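Carbonic anhydrase (PDB 6LAC) probably catalyses the reversible, zinc-dependent hydration of carbon dioxide to hydrogencarbonate. Local coordinates at residues Y90-H93 against I94-G97; E136-V139 against L140-H144; L103-P106 against W107-L111; P13-L16 against D17-P20; M61-D65 against L66-A70. The protein carries 1 engineered substitution. One frame throughout, in Å; residues are numbered along the deposited sequence.

Contact 1. Residues Y90-H93 against I94-G97; sequences YGCH and IASG. With ZN (zinc ion), chain C.
Two flat groups of His93 set the scene. Its imidazole has the carbonyl oxygen of Gly91 over one face, 3.7 Å above the ring plane and displaced toward the rim, while its peptide carbonyl is met by Ser96. There the hydroxyl OG donates to His93 O at 3.2 Å, coming from well above the carbonyl plane (54° out of it) rather than along a lone pair. The CB of the same serine sits 3.2 Å from Cys92 O, which places the side chain across two successive carbonyls.

Next to this lies the zinc ligand. Cys92 SG is swung opposite its own backbone nitrogen (chi1 -169°), and the turn made by the following residues wraps back round it. Ala95 N-H points almost straight at the sulfur, with Ala95 N to Cys92 SG 3.3 Å and an angle of 170° at the hydrogen. That torsion and that N-H probably set the direction of Cys92 SG, which binds the zinc ion at 2.3 Å; Cys34, Asp36 and His89 complete the site. Ala95 itself is the centre of an inverse gamma turn, and one water ties the loop again by donating to Cys92 O and to Ala95 O. Asp36 keeps its other oxygen for His93 N, so the loop holds a second-shell contact to one ligand while supplying another. A zinc-bound aspartate is the mark of the closed, type II site of beta-carbonic anhydrases.

The loop leaves strand 83-89 on its way to helix 107-117; Cys92 rests on Val135 of helix 127-148, and Tyr74 of the second subunit packs against His93 and Ile94.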
loop_
_atom_site.group_PDB
_atom_site.type_symbol
_atom_site.label_atom_id
_atom_site.label_comp_id
_atom_site.label_asym_id
_atom_site.label_seq_id
_atom_site.Cartn_x
_atom_site.Cartn_y
_atom_site.Cartn_z
ATOM N N TYR A 90 5.278 -3.848 15.143
ATOM C CA TYR A 90 6.577 -4.080 15.808
ATOM C C TYR A 90 7.583 -4.724 14.848
ATOM O O TYR A 90 7.223 -5.622 14.094
ATOM C CB TYR A 90 6.396 -4.854 17.104
ATOM C CG TYR A 90 5.512 -4.155 18.118
ATOM C CD1 TYR A 90 5.843 -2.916 18.647
ATOM C CD2 TYR A 90 4.373 -4.764 18.589
ATOM C CE1 TYR A 90 5.020 -2.274 19.566
ATOM C CE2 TYR A 90 3.534 -4.145 19.503
ATOM C CZ TYR A 90 3.878 -2.920 20.013
ATOM O OH TYR A 90 3.027 -2.368 20.954
ATOM N N GLY A 91 8.823 -4.275 14.961
ATOM C CA GLY A 91 9.912 -4.730 14.092
ATOM C C GLY A 91 10.094 -3.902 12.854
ATOM O O GLY A 91 10.957 -4.224 12.016
ATOM N N CYS A 92 9.252 -2.895 12.638
ATOM C CA CYS A 92 9.373 -1.936 11.517
ATOM C C CYS A 92 10.814 -1.489 11.348
ATOM O O CYS A 92 11.441 -1.077 12.304
ATOM C CB CYS A 92 8.470 -0.757 11.841
ATOM S SG CYS A 92 8.241 0.375 10.438
ATOM N N HIS A 93 11.352 -1.507 10.141
ATOM C CA HIS A 93 12.699 -0.998 9.838
ATOM C C HIS A 93 12.637 0.479 9.541
ATOM O O HIS A 93 13.633 1.221 9.685
ATOM C CB HIS A 93 13.356 -1.784 8.694
ATOM C CG HIS A 93 13.549 -3.207 9.032
ATOM N ND1 HIS A 93 14.614 -3.683 9.766
ATOM C CD2 HIS A 93 12.774 -4.275 8.779
ATOM C CE1 HIS A 93 14.484 -4.990 9.933
ATOM N NE2 HIS A 93 13.374 -5.374 9.343
ATOM N N ILE A 94 11.466 1.006 9.194
ATOM C CA ILE A 94 11.340 2.432 8.859
ATOM C C ILE A 94 11.179 3.214 10.168
ATOM O O ILE A 94 11.961 4.198 10.395
ATOM C CB ILE A 94 10.223 2.618 7.810
ATOM C CG1 ILE A 94 10.592 1.956 6.483
ATOM C CG2 ILE A 94 9.899 4.078 7.638
ATOM C CD1 ILE A 94 9.422 1.787 5.570
ATOM N N ALA A 95 10.189 2.923 11.013
ATOM C CA ALA A 95 10.013 3.616 12.324
ATOM C C ALA A 95 10.890 2.922 13.365
ATOM O O ALA A 95 10.406 2.133 14.153
ATOM C CB ALA A 95 8.567 3.705 12.714
ATOM N N SER A 96 12.198 3.152 13.248
ATOM C CA SER A 96 13.196 2.435 14.074
ATOM C C SER A 96 14.464 3.262 14.125
ATOM O O SER A 96 14.687 4.112 13.263
ATOM C CB SER A 96 13.495 1.027 13.623
ATOM O OG SER A 96 14.569 0.959 12.704
ATOM N N GLY A 97 15.264 2.972 15.144
ATOM C CA GLY A 97 16.621 3.519 15.295
ATOM C C GLY A 97 16.622 5.023 15.373
ATOM O O GLY A 97 15.600 5.633 15.825
HETATM ZN ZN ZN C . 7.199 -0.910 8.823
HETATM O O HOH W 1 10.756 -0.488 15.019
#

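Contact 2. Residues E136-V139 against L140-H144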
loop_
_atom_site.group_PDB
_atom_site.type_symbol
_atom_site.label_atom_id
_atom_site.label_comp_id
_atom_site.label_asym_id
_atom_site.label_seq_id
_atom_site.Cartn_x
_atom_site.Cartn_y
_atom_site.Cartn_z
ATOM N N GLU A 136 4.813 2.844 18.206
ATOM C CA GLU A 136 3.543 3.258 18.854
ATOM C C GLU A 136 3.358 4.757 18.706
ATOM O O GLU A 136 2.234 5.223 18.410
ATOM C CB GLU A 136 3.560 2.868 20.343
ATOM C CG GLU A 136 3.604 1.375 20.578
ATOM C CD GLU A 136 3.997 0.911 21.968
ATOM O OE1 GLU A 136 4.239 1.802 22.801
ATOM O OE2 GLU A 136 4.092 -0.330 22.175
ATOM N N LEU A 137 4.396 5.520 18.983
ATOM C CA LEU A 137 4.321 6.981 18.913
ATOM C C LEU A 137 3.985 7.395 17.496
ATOM O O LEU A 137 3.283 8.394 17.283
ATOM C CB LEU A 137 5.603 7.639 19.428
ATOM C CG LEU A 137 5.819 7.516 20.947
ATOM C CD1 LEU A 137 7.267 7.753 21.275
ATOM C CD2 LEU A 137 4.943 8.510 21.694
ATOM N N ASN A 138 4.585 6.751 16.495
ATOM C CA ASN A 138 4.298 7.097 15.088
ATOM C C ASN A 138 2.806 6.868 14.818
ATOM O O ASN A 138 2.196 7.695 14.158
ATOM C CB ASN A 138 5.220 6.327 14.167
ATOM C CG ASN A 138 5.031 6.656 12.721
ATOM O OD1 ASN A 138 5.081 7.825 12.364
ATOM N ND2 ASN A 138 4.819 5.603 11.920
ATOM N N VAL A 139 2.263 5.752 15.257
ATOM C CA VAL A 139 0.799 5.510 15.053
ATOM C C VAL A 139 0.004 6.635 15.706
ATOM O O VAL A 139 -0.849 7.234 15.028
ATOM C CB VAL A 139 0.350 4.152 15.584
ATOM C CG1 VAL A 139 -1.160 4.023 15.466
ATOM C CG2 VAL A 139 1.021 3.000 14.825
ATOM N N LEU A 140 0.332 6.996 16.935
ATOM C CA LEU A 140 -0.460 8.043 17.634
ATOM C C LEU A 140 -0.352 9.336 16.870
ATOM O O LEU A 140 -1.380 10.015 16.688
ATOM C CB LEU A 140 0.074 8.181 19.041
ATOM C CG LEU A 140 -0.293 7.072 20.013
ATOM C CD1 LEU A 140 0.502 7.255 21.304
ATOM C CD2 LEU A 140 -1.788 7.033 20.290
ATOM N N GLU A 141 0.848 9.721 16.443
ATOM C CA GLU A 141 1.005 11.024 15.757
ATOM C C GLU A 141 0.375 10.953 14.383
ATOM O O GLU A 141 -0.228 11.955 13.947
ATOM C CB GLU A 141 2.483 11.416 15.754
ATOM C CG GLU A 141 2.993 11.644 17.168
ATOM C CD GLU A 141 2.845 13.024 17.782
ATOM O OE1 GLU A 141 1.813 13.705 17.505
ATOM O OE2 GLU A 141 3.781 13.427 18.540
ATOM N N GLN A 142 0.412 9.835 13.681
ATOM C CA GLN A 142 -0.287 9.777 12.382
ATOM C C GLN A 142 -1.807 9.886 12.562
ATOM O O GLN A 142 -2.451 10.512 11.752
ATOM C CB GLN A 142 0.062 8.487 11.645
ATOM C CG GLN A 142 1.520 8.425 11.191
ATOM C CD GLN A 142 1.861 9.516 10.228
ATOM O OE1 GLN A 142 1.136 9.778 9.296
ATOM N NE2 GLN A 142 3.001 10.171 10.413
ATOM N N VAL A 143 -2.355 9.238 13.570
ATOM C CA VAL A 143 -3.813 9.390 13.830
ATOM C C VAL A 143 -4.176 10.863 14.110
ATOM O O VAL A 143 -5.098 11.379 13.469
ATOM C CB VAL A 143 -4.205 8.468 14.981
ATOM C CG1 VAL A 143 -5.623 8.817 15.464
ATOM C CG2 VAL A 143 -4.081 7.018 14.569
ATOM N N HIS A 144 -3.383 11.498 14.961
ATOM C CA HIS A 144 -3.702 12.895 15.346
ATOM C C HIS A 144 -3.558 13.790 14.123
ATOM O O HIS A 144 -4.430 14.623 13.821
ATOM C CB HIS A 144 -2.785 13.341 16.471
ATOM C CG HIS A 144 -2.891 14.800 16.753
ATOM N ND1 HIS A 144 -4.005 15.317 17.387
ATOM C CD2 HIS A 144 -2.104 15.842 16.406
ATOM C CE1 HIS A 144 -3.891 16.636 17.467
ATOM N NE2 HIS A 144 -2.724 16.987 16.876
HETATM O O HOH W 2 4.329 10.333 13.181
#
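Asn138 OD1 and Gln142 NE2 are joined by a water that donates to OD1 at 2.7 Å and accepts from NE2 at 3.1 Å. The two amide planes are 52° apart, and OD1 and NE2 themselves stay 3.7 Å from each other. Asn138 CG stands opposite its backbone nitrogen (chi1 -178°), which sends the amide outward from the helix, and the second torsion (chi2 53°) turns OD1 toward Gln142. In Gln142 the first torsion, with CG anti to the carbonyl carbon, brings CG to 3.1 Å from Asn138 O; the bend at the second then turns the amide back toward Asn138.

The remaining ends are held by the loop that follows strand 52-57: Asn138 ND2 donates to Gly59 O, and Gln142 OE1 accepts from Met62 N. Both buried amides are therefore fixed in rotation by donors and acceptors of known sense.

Val139 CG1 faces Val143 CG2 at 4.3 Å, and Glu141 CG lies 3.3 Å from Leu137 O before its carboxylate turns off to His118.

Four backbone bonds, the shortest from Gln142 N to Asn138 O at 2.8 Å, each reach the carbonyl four positions earlier and mark a regular alpha helix. Its place on the sheet comes from Val139, which meets Leu178 of strand 174-178, and Val143, which meets Ile86 of strand 83-89, as expected of the alpha/beta fold of beta-carbonic anhydrases.

Contact 3. Residues L103-P106 against W107-L111; sequences LQKP and WSSVL
Hydrogen bonds first: Gln104 O accepts Ser108 N at 3.0 Å, and Pro106 O accepts Val110 N at 2.9 Å. These bonds start helix 107-117 from the loop before it, and the peptide between Lys105 and Pro106 is cis, bending the chain sharply just ahead of the first turn.

The ring contacts lie at that bend. Pro106 and Trp107 lie side by side and point the same way, with Pro106 CG over one face of the indole and Pro106 CD 3.6 Å from Trp107 CZ3. A different side of the ring is used by Gln104 O, which lies in the indole plane at its edge, 3.5 Å from Trp107 CE3. One carbonyl thus receives a helix N-H and also faces the C-H rim of the ring.

The aliphatic contacts belong to Leu103. Its CG stands opposite the backbone nitrogen (chi1 -168°), which directs the branch against Trp107 and Leu111: Leu103 CD1 touches Trp107 CB at 3.9 Å, and Leu103 CD2 meets Leu111 CD1 at 3.6 Å. It crosses both partners at about a right angle.

On the more exposed side, Lys105 runs out extended with its CG 3.4 Å from Ser108 OG and equally far from Ser109 OG, so both hydroxyls lie against the start of its methylene chain.

Ala70 of the second subunit packs on Trp107 and Gln104. The chemistry is therefore divided: backbone bonds set the start of the helix, Leu103 packs on Trp107 CB and Leu111, and Pro106 and the Gln104 carbonyl border an indole that serves the dimer interface, the carbonyl at its slightly positive edge.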
loop_
_atom_site.group_PDB
_atom_site.type_symbol
_atom_site.label_atom_id
_atom_site.label_comp_id
_atom_site.label_asym_id
_atom_site.label_seq_id
_atom_site.Cartn_x
_atom_site.Cartn_y
_atom_site.Cartn_z
ATOM N N LEU A 103 15.833 6.942 3.364
ATOM C CA LEU A 103 14.466 7.479 3.625
ATOM C C LEU A 103 14.460 8.988 3.360
ATOM O O LEU A 103 15.169 9.714 4.051
ATOM C CB LEU A 103 14.051 7.133 5.061
ATOM C CG LEU A 103 12.576 7.350 5.389
ATOM C CD1 LEU A 103 11.674 6.412 4.594
ATOM C CD2 LEU A 103 12.333 7.209 6.882
ATOM N N GLN A 104 13.665 9.449 2.394
ATOM C CA GLN A 104 13.578 10.870 1.990
ATOM C C GLN A 104 12.565 11.633 2.860
ATOM O O GLN A 104 11.751 10.996 3.580
ATOM C CB GLN A 104 13.177 10.970 0.522
ATOM C CG GLN A 104 14.133 10.188 -0.376
ATOM C CD GLN A 104 13.623 9.998 -1.782
ATOM O OE1 GLN A 104 12.656 10.628 -2.198
ATOM N NE2 GLN A 104 14.314 9.148 -2.539
ATOM N N LYS A 105 12.638 12.950 2.800
ATOM C CA LYS A 105 11.640 13.873 3.393
ATOM C C LYS A 105 10.367 13.831 2.555
ATOM O O LYS A 105 10.425 13.604 1.347
ATOM C CB LYS A 105 12.167 15.301 3.414
ATOM C CG LYS A 105 13.403 15.500 4.267
ATOM C CD LYS A 105 13.912 16.912 4.205
ATOM C CE LYS A 105 15.312 17.037 4.761
ATOM N NZ LYS A 105 15.762 18.446 4.767
ATOM N N PRO A 106 9.168 14.026 3.144
ATOM C CA PRO A 106 9.013 14.308 4.576
ATOM C C PRO A 106 8.997 13.141 5.568
ATOM O O PRO A 106 9.021 13.371 6.762
ATOM C CB PRO A 106 7.642 14.971 4.612
ATOM C CG PRO A 106 6.892 14.313 3.491
ATOM C CD PRO A 106 7.912 14.125 2.389
ATOM N N TRP A 107 9.069 11.895 5.109
ATOM C CA TRP A 107 9.083 10.704 5.992
ATOM C C TRP A 107 10.188 10.839 7.041
ATOM O O TRP A 107 9.952 10.622 8.250
ATOM C CB TRP A 107 9.227 9.414 5.170
ATOM C CG TRP A 107 8.054 9.162 4.271
ATOM C CD1 TRP A 107 6.909 8.492 4.586
ATOM C CD2 TRP A 107 7.834 9.712 2.960
ATOM N NE1 TRP A 107 6.015 8.549 3.547
ATOM C CE2 TRP A 107 6.563 9.287 2.531
ATOM C CE3 TRP A 107 8.597 10.495 2.088
ATOM C CZ2 TRP A 107 6.035 9.647 1.297
ATOM C CZ3 TRP A 107 8.079 10.831 0.863
ATOM C CH2 TRP A 107 6.806 10.453 0.487
ATOM N N SER A 108 11.380 11.201 6.591
ATOM C CA SER A 108 12.535 11.305 7.507
ATOM C C SER A 108 12.320 12.460 8.487
ATOM O O SER A 108 12.696 12.278 9.618
ATOM C CB SER A 108 13.796 11.445 6.723
ATOM O OG SER A 108 13.762 12.649 6.006
ATOM N N SER A 109 11.675 13.541 8.079
ATOM C CA SER A 109 11.366 14.701 8.968
ATOM C C SER A 109 10.336 14.279 10.030
ATOM O O SER A 109 10.472 14.642 11.230
ATOM C CB SER A 109 10.886 15.899 8.208
ATOM O OG SER A 109 11.718 16.181 7.085
ATOM N N VAL A 110 9.321 13.510 9.653
ATOM C CA VAL A 110 8.327 13.010 10.648
ATOM C C VAL A 110 9.033 12.226 11.747
ATOM O O VAL A 110 8.780 12.454 12.932
ATOM C CB VAL A 110 7.271 12.150 9.951
ATOM C CG1 VAL A 110 6.390 11.411 10.961
ATOM C CG2 VAL A 110 6.492 13.039 9.005
ATOM N N LEU A 111 9.927 11.321 11.363
ATOM C CA LEU A 111 10.626 10.486 12.365
ATOM C C LEU A 111 11.606 11.354 13.179
ATOM O O LEU A 111 11.729 11.096 14.378
ATOM C CB LEU A 111 11.328 9.328 11.651
ATOM C CG LEU A 111 10.373 8.291 11.078
ATOM C CD1 LEU A 111 11.133 7.251 10.300
ATOM C CD2 LEU A 111 9.532 7.618 12.134
#

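Contact 4. Residues P13-L16 against D17-P20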
loop_
_atom_site.group_PDB
_atom_site.type_symbol
_atom_site.label_atom_id
_atom_site.label_comp_id
_atom_site.label_asym_id
_atom_site.label_seq_id
_atom_site.Cartn_x
_atom_site.Cartn_y
_atom_site.Cartn_z
ATOM N N PRO A 13 -5.323 -5.217 23.833
ATOM C CA PRO A 13 -5.419 -6.353 22.927
ATOM C C PRO A 13 -6.776 -6.348 22.215
ATOM O O PRO A 13 -7.770 -6.156 22.903
ATOM C CB PRO A 13 -5.270 -7.587 23.845
ATOM C CG PRO A 13 -4.533 -7.053 25.052
ATOM C CD PRO A 13 -4.948 -5.610 25.208
ATOM N N LEU A 14 -6.800 -6.484 20.887
ATOM C CA LEU A 14 -8.064 -6.549 20.110
ATOM C C LEU A 14 -8.681 -7.929 20.327
ATOM O O LEU A 14 -7.937 -8.932 20.334
ATOM C CB LEU A 14 -7.813 -6.333 18.613
ATOM C CG LEU A 14 -7.213 -4.987 18.213
ATOM C CD1 LEU A 14 -6.846 -4.983 16.733
ATOM C CD2 LEU A 14 -8.153 -3.841 18.521
ATOM N N SER A 15 -9.989 -7.985 20.474
ATOM C CA SER A 15 -10.752 -9.234 20.225
ATOM C C SER A 15 -11.305 -9.119 18.810
ATOM O O SER A 15 -11.968 -8.123 18.541
ATOM C CB SER A 15 -11.826 -9.443 21.250
ATOM O OG SER A 15 -11.304 -9.261 22.556
ATOM N N LEU A 16 -11.005 -10.082 17.948
ATOM C CA LEU A 16 -11.271 -9.962 16.491
ATOM C C LEU A 16 -12.748 -9.706 16.279
ATOM O O LEU A 16 -13.076 -9.023 15.305
ATOM C CB LEU A 16 -10.839 -11.223 15.757
ATOM C CG LEU A 16 -9.350 -11.322 15.488
ATOM C CD1 LEU A 16 -8.548 -11.389 16.769
ATOM C CD2 LEU A 16 -9.070 -12.514 14.601
ATOM N N ASP A 17 -13.605 -10.264 17.144
ATOM C CA ASP A 17 -15.074 -10.205 16.957
ATOM C C ASP A 17 -15.664 -8.901 17.488
ATOM O O ASP A 17 -16.899 -8.782 17.452
ATOM C CB ASP A 17 -15.744 -11.422 17.611
ATOM C CG ASP A 17 -15.631 -11.508 19.133
ATOM O OD1 ASP A 17 -16.427 -12.239 19.723
ATOM O OD2 ASP A 17 -14.715 -10.904 19.711
ATOM N N SER A 18 -14.879 -7.967 18.015
ATOM C CA SER A 18 -15.422 -6.685 18.524
ATOM C C SER A 18 -14.369 -5.610 18.311
ATOM O O SER A 18 -13.768 -5.120 19.258
ATOM C CB SER A 18 -15.859 -6.808 19.967
ATOM O OG SER A 18 -14.785 -7.306 20.725
ATOM N N VAL A 19 -14.101 -5.306 17.048
ATOM C CA VAL A 19 -13.190 -4.182 16.713
ATOM C C VAL A 19 -14.061 -2.955 16.459
ATOM O O VAL A 19 -15.142 -3.085 15.900
ATOM C CB VAL A 19 -12.227 -4.540 15.565
ATOM C CG1 VAL A 19 -11.345 -5.738 15.927
ATOM C CG2 VAL A 19 -12.944 -4.804 14.266
ATOM N N PRO A 20 -13.571 -1.776 16.869
ATOM C CA PRO A 20 -14.386 -0.556 16.809
ATOM C C PRO A 20 -14.659 -0.050 15.384
ATOM O O PRO A 20 -15.597 0.672 15.171
ATOM C CB PRO A 20 -13.597 0.483 17.605
ATOM C CG PRO A 20 -12.214 -0.090 17.841
ATOM C CD PRO A 20 -12.308 -1.579 17.592
#
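Val19 lies inside the bend, against Leu14 and the carbonyls of Ser15 and Leu16. Its CG1, anti to the carbonyl carbon (chi1 -60°), points back into the turn, 3.6 Å from Ser15 O and 3.8 Å from Leu16 O. The same methyl is 4.5 Å from Leu14 CB, a light touch between the two buried side chains of the bend.

Ser15, Asp17 and Ser18 gather on another side of it. Asp17 brings its carboxylate back toward Ser15 because CG sits between the backbone nitrogen and the carbonyl carbon (chi1 65°); OD2 then lies 3.6 Å from Ser15 CB. Ser18 OG approaches that carbon as well, at 3.7 Å, so Ser15 CB has one oxygen from Asp17 and one from Ser18 beside it. Leu16 takes the other course: its CB leads away from the following residues and the side chain is exposed.

All of this is organised by a type I beta turn, with Leu16 and Asp17 at the corners. It is closed by Ser18 N donating to Ser15 O at 3.0 Å, with an angle of 165° at the hydrogen.

The turn follows directly on the short outer strand 11-13 and begins the route to strand 29-34. Leu14 still holds backbone bonds to Gly175 of strand 174-178 and lays its side chain on Met166 and Gln177, while Pro20 rests on Trp164 of strand 162-169 and on Gln177.

Contact 5. Residues M61-D65 against L66-A70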
loop_
_atom_site.group_PDB
_atom_site.type_symbol
_atom_site.label_atom_id
_atom_site.label_comp_id
_atom_site.label_asym_id
_atom_site.label_seq_id
_atom_site.Cartn_x
_atom_site.Cartn_y
_atom_site.Cartn_z
ATOM N N MET A 61 2.581 5.959 7.163
ATOM C CA MET A 61 2.405 7.409 7.263
ATOM C C MET A 61 1.517 7.942 6.169
ATOM O O MET A 61 1.378 7.340 5.111
ATOM C CB MET A 61 3.754 8.140 7.202
ATOM C CG MET A 61 4.712 7.739 8.302
ATOM S SD MET A 61 6.108 8.863 8.209
ATOM C CE MET A 61 7.202 7.998 9.320
ATOM N N MET A 62 0.828 9.006 6.518
ATOM C CA MET A 62 0.165 9.883 5.533
ATOM C C MET A 62 0.849 11.243 5.624
ATOM O O MET A 62 0.916 11.879 6.702
ATOM C CB MET A 62 -1.317 10.009 5.862
ATOM C CG MET A 62 -2.001 8.677 5.842
ATOM S SD MET A 62 -2.247 8.103 4.181
ATOM C CE MET A 62 -3.833 8.934 3.945
ATOM N N VAL A 63 1.390 11.682 4.516
ATOM C CA VAL A 63 2.213 12.924 4.464
ATOM C C VAL A 63 1.528 13.881 3.493
ATOM O O VAL A 63 0.506 13.524 2.846
ATOM C CB VAL A 63 3.657 12.572 4.058
ATOM C CG1 VAL A 63 4.298 11.570 5.010
ATOM C CG2 VAL A 63 3.741 12.090 2.629
ATOM N N ASP A 64 2.108 15.066 3.361
ATOM C CA ASP A 64 1.521 16.103 2.484
ATOM C C ASP A 64 1.959 15.805 1.057
ATOM O O ASP A 64 2.994 16.357 0.614
ATOM C CB ASP A 64 1.978 17.496 2.910
ATOM C CG ASP A 64 1.280 18.619 2.166
ATOM O OD1 ASP A 64 0.361 18.333 1.378
ATOM O OD2 ASP A 64 1.647 19.782 2.401
ATOM N N ASP A 65 1.243 14.913 0.383
ATOM C CA ASP A 65 1.609 14.528 -0.998
ATOM C C ASP A 65 0.335 14.164 -1.751
ATOM O O ASP A 65 -0.749 14.013 -1.117
ATOM C CB ASP A 65 2.723 13.485 -0.937
ATOM C CG ASP A 65 3.207 12.923 -2.254
ATOM O OD1 ASP A 65 3.581 13.751 -3.130
ATOM O OD2 ASP A 65 3.238 11.660 -2.382
ATOM N N LEU A 66 0.418 14.117 -3.071
ATOM C CA LEU A 66 -0.752 13.825 -3.915
ATOM C C LEU A 66 -1.322 12.460 -3.523
ATOM O O LEU A 66 -2.567 12.363 -3.472
ATOM C CB LEU A 66 -0.325 13.817 -5.385
ATOM C CG LEU A 66 0.228 15.127 -5.949
ATOM C CD1 LEU A 66 0.236 15.062 -7.467
ATOM C CD2 LEU A 66 -0.591 16.310 -5.458
ATOM N N SER A 67 -0.474 11.448 -3.354
ATOM C CA SER A 67 -0.958 10.064 -3.123
ATOM C C SER A 67 -1.789 10.015 -1.844
ATOM O O SER A 67 -2.910 9.430 -1.809
ATOM C CB SER A 67 0.170 9.075 -3.039
ATOM O OG SER A 67 0.660 8.755 -4.316
ATOM N N CYS A 68 -1.287 10.637 -0.812
ATOM C CA CYS A 68 -1.938 10.489 0.498
ATOM C C CYS A 68 -3.261 11.254 0.428
ATOM O O CYS A 68 -4.285 10.703 0.802
ATOM C CB CYS A 68 -1.008 10.939 1.610
ATOM S SG CYS A 68 0.501 9.949 1.785
ATOM N N LYS A 69 -3.299 12.422 -0.195
ATOM C CA LYS A 69 -4.512 13.247 -0.365
ATOM C C LYS A 69 -5.555 12.580 -1.279
ATOM O O LYS A 69 -6.740 12.588 -0.937
ATOM C CB LYS A 69 -4.132 14.635 -0.885
ATOM C CG LYS A 69 -3.326 15.439 0.113
ATOM C CD LYS A 69 -2.982 16.829 -0.359
ATOM C CE LYS A 69 -2.083 17.535 0.630
ATOM N NZ LYS A 69 -2.823 17.907 1.861
ATOM N N ALA A 70 -5.170 12.067 -2.451
ATOM C CA ALA A 70 -6.099 11.401 -3.385
ATOM C C ALA A 70 -6.663 10.109 -2.773
ATOM O O ALA A 70 -7.769 9.686 -3.126
ATOM C CB ALA A 70 -5.454 11.102 -4.724
#
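Cys68 is the tight spot. Its SG, anti to the carbonyl carbon (chi1 -64°), turns back toward the incoming chain, where Val63 N-H points at it almost in line: Val63 N to Cys68 SG is 3.4 Å, with 170° at the hydrogen. Cys68 CB is pressed to 3.2 Å from Val63 O, and two side chains close in. The bend at the second torsion of Met62 brings SD to 4.0 Å from Cys68 CB, and the third carries CE to 3.6 Å from Cys68 O, while Val63 CG2 reaches Cys68 SG at 4.0 Å.

The outer side is looser. Asp64 and Lys69, both exposed, form a salt bridge, OD1 to NZ 3.2 Å, though the placement of that carboxylate oxygen is doubtful. Lys69 N also donates to Asp65 O at 3.1 Å, the first helical bond here.

Asp65 stands at the N-cap position of helix 66-77, yet its carboxylate reaches across the interface: OD1 accepts from Leu66 N and OD2 pairs with Ser67 OG, both of the second subunit. The two Asp65 OD2 atoms come close, which may favour a shared or retained proton. Reciprocal binding of helix starts between two copies makes this a helix N-terminus built into the dimer interface.

In the fold
Contacts 1, 2, 3 and 5 form one connected group round the zinc ion, which contact 1 binds directly. Tyr90 OH of contact 1 reaches Glu136 OE2 of contact 2 at 2.6 Å, a probable hydrogen bond, and Ile94 CG2 packs on Leu103 CD2 of contact 3. Contact 2 backs the site, with the Asn138 side chain about 8 Å from the metal. Met61 of contact 5 and Leu111 of contact 3 each come within about 9 Å of it and meet, CE to CG at 3.6 Å; Trp107 CZ2 also touches Val63 CG2. Contacts 1, 3 and 5 all touch the second subunit. Contact 4 stands apart, its centre 32 Å from that of contact 3.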